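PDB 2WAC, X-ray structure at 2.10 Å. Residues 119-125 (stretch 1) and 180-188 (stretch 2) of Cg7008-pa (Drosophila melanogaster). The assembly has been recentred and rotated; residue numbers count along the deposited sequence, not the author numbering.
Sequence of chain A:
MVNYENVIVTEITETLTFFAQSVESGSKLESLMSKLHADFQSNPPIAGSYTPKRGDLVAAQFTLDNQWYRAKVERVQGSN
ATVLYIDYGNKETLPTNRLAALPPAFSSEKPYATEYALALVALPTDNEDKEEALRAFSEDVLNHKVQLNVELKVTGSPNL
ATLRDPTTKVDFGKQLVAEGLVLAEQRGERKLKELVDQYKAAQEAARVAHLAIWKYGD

Stretch 1, residues 119-125: ALVALPT
Stretch 2 180-188: GLVLAEQRG

The contact is a short antiparallel β ladder, held by three backbone hydrogen bonds and flanked by apolar side chains, burying 485 Å² in total. Its register pairs Val121 with Ala184 (CA–CA 5.2 Å) and Ala122 with Leu183 (CA–CA 4.8 Å); the touching segments run 135° apart end to end. Ala122 and Leu183 form the hydrogen-bonded pair: Ala122 N donates to Leu183 O at 2.8 Å, nearly straight at 175°, and Leu183 N returns to Ala122 O at 2.7 Å. Glu185 N to Leu120 O, 2.8 Å and 149°, adds the third bond.

Strand torsions run from −117/134 (Ala122) to −85/139 (Ala184), whereas Leu120 has positive phi (65/19). Leu120 and Leu183 give up most area to the other stretch (87 and 74 Å²); Leu120, Pro124 and Val182 are buried in the assembly, where apolar side chains suit. On the face carrying Val121 and Ala184, Val121 (t) sets CG1 3.7 Å from CG2 of Val182 (m). On the other face, small Ala122 meets Leu183 (mt), CB to CB, at 4.0 Å. Beyond the ladder, Pro124, whose ring offers no N-H, places CG 3.4 Å from Leu181 O and CD 4.3 Å from Val182 CG1.

At the opposite end, Leu120 (mt) brings CD2 within 3.8 Å of Arg187 CD. Extended Glu185 (chi1 and chi2 t) reaches a water whose O donates to OE1 (2.6 Å) and accepts from Leu120 N (3.0 Å).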

# COMPACT_ATOMS: atom_id res chain seq x y z
N ALA A 119 -8.36 8.17 0.89
CA ALA A 119 -9.23 9.08 1.65
C ALA A 119 -10.69 9.07 1.20
O ALA A 119 -10.98 9.25 0.02
CB ALA A 119 -8.67 10.50 1.62
N LEU A 120 -11.58 8.83 2.16
CA LEU A 120 -13.04 8.98 2.00
C LEU A 120 -13.71 8.03 1.00
O LEU A 120 -14.83 8.29 0.55
CB LEU A 120 -13.40 10.44 1.68
CG LEU A 120 -12.85 11.60 2.53
CD1 LEU A 120 -13.32 12.92 1.94
CD2 LEU A 120 -13.26 11.49 3.99
N VAL A 121 -13.05 6.93 0.68
CA VAL A 121 -13.57 5.95 -0.27
C VAL A 121 -14.05 4.70 0.47
O VAL A 121 -13.32 4.13 1.29
CB VAL A 121 -12.51 5.59 -1.35
CG1 VAL A 121 -12.86 4.29 -2.06
CG2 VAL A 121 -12.36 6.72 -2.35
N ALA A 122 -15.29 4.29 0.19
CA ALA A 122 -15.83 3.03 0.71
C ALA A 122 -16.14 2.09 -0.45
O ALA A 122 -16.72 2.51 -1.45
CB ALA A 122 -17.08 3.28 1.54
N LEU A 123 -15.74 0.83 -0.31
CA LEU A 123 -16.03 -0.19 -1.32
C LEU A 123 -17.54 -0.43 -1.44
O LEU A 123 -18.26 -0.31 -0.45
CB LEU A 123 -15.32 -1.51 -1.01
CG LEU A 123 -13.84 -1.69 -1.40
CD1 LEU A 123 -13.36 -3.02 -0.87
CD2 LEU A 123 -13.63 -1.60 -2.91
N PRO A 124 -18.02 -0.77 -2.66
CA PRO A 124 -19.45 -1.03 -2.88
C PRO A 124 -19.95 -2.31 -2.20
O PRO A 124 -19.15 -3.12 -1.74
CB PRO A 124 -19.55 -1.16 -4.40
CG PRO A 124 -18.19 -1.57 -4.83
CD PRO A 124 -17.24 -0.91 -3.90
N THR A 125 -21.27 -2.49 -2.15
CA THR A 125 -21.89 -3.63 -1.46
C THR A 125 -21.69 -4.97 -2.17
O THR A 125 -21.42 -5.98 -1.52
CB THR A 125 -23.40 -3.41 -1.14
OG1 THR A 125 -24.13 -3.20 -2.36
CG2 THR A 125 -23.59 -2.21 -0.22
N GLY A 180 -18.81 6.01 -10.37
CA GLY A 180 -19.81 5.14 -9.74
C GLY A 180 -19.28 3.76 -9.39
O GLY A 180 -20.04 2.78 -9.40
N LEU A 181 -18.00 3.68 -9.06
CA LEU A 181 -17.35 2.40 -8.75
C LEU A 181 -17.23 2.17 -7.24
O LEU A 181 -17.17 1.02 -6.79
CB LEU A 181 -15.98 2.31 -9.41
CG LEU A 181 -15.93 2.43 -10.94
CD1 LEU A 181 -14.50 2.63 -11.42
CD2 LEU A 181 -16.58 1.22 -11.63
N VAL A 182 -17.18 3.26 -6.48
CA VAL A 182 -17.11 3.21 -5.02
C VAL A 182 -18.08 4.19 -4.38
O VAL A 182 -18.67 5.04 -5.06
CB VAL A 182 -15.67 3.49 -4.49
CG1 VAL A 182 -14.71 2.37 -4.86
CG2 VAL A 182 -15.16 4.84 -4.97
N LEU A 183 -18.25 4.08 -3.07
CA LEU A 183 -19.07 5.00 -2.30
C LEU A 183 -18.22 6.09 -1.66
O LEU A 183 -17.04 5.88 -1.36
CB LEU A 183 -19.87 4.25 -1.23
CG LEU A 183 -20.83 3.14 -1.69
CD1 LEU A 183 -21.31 2.31 -0.50
CD2 LEU A 183 -22.02 3.71 -2.45
N ALA A 184 -18.81 7.26 -1.48
CA ALA A 184 -18.18 8.36 -0.76
C ALA A 184 -18.44 8.18 0.73
O ALA A 184 -19.55 7.81 1.13
CB ALA A 184 -18.72 9.69 -1.24
N GLU A 185 -17.42 8.43 1.55
CA GLU A 185 -17.55 8.30 2.99
C GLU A 185 -17.92 9.63 3.64
O GLU A 185 -17.32 10.67 3.36
CB GLU A 185 -16.26 7.75 3.60
CG GLU A 185 -16.31 7.53 5.12
CD GLU A 185 -14.96 7.13 5.71
OE1 GLU A 185 -13.92 7.40 5.08
OE2 GLU A 185 -14.95 6.55 6.81
N GLN A 186 -18.93 9.58 4.51
CA GLN A 186 -19.33 10.72 5.31
C GLN A 186 -18.68 10.63 6.69
O GLN A 186 -18.86 9.63 7.39
CB GLN A 186 -20.86 10.77 5.43
CG GLN A 186 -21.41 11.89 6.30
CD GLN A 186 -21.13 13.27 5.73
OE1 GLN A 186 -21.42 13.55 4.57
NE2 GLN A 186 -20.57 14.14 6.56
N ARG A 187 -17.91 11.65 7.05
CA ARG A 187 -17.35 11.77 8.40
C ARG A 187 -17.23 13.23 8.86
O ARG A 187 -17.32 14.15 8.04
CB ARG A 187 -16.01 11.02 8.53
CG ARG A 187 -14.92 11.43 7.54
CD ARG A 187 -13.79 10.42 7.55
NE ARG A 187 -13.12 10.34 8.84
CZ ARG A 187 -12.33 9.33 9.24
NH1 ARG A 187 -12.12 8.30 8.44
NH2 ARG A 187 -11.77 9.36 10.44
N GLY A 188 -17.02 13.42 10.16
CA GLY A 188 -17.24 14.72 10.80
C GLY A 188 -16.09 15.69 11.02
O GLY A 188 -16.34 16.83 11.40
O HOH W 1 -11.38 7.34 4.71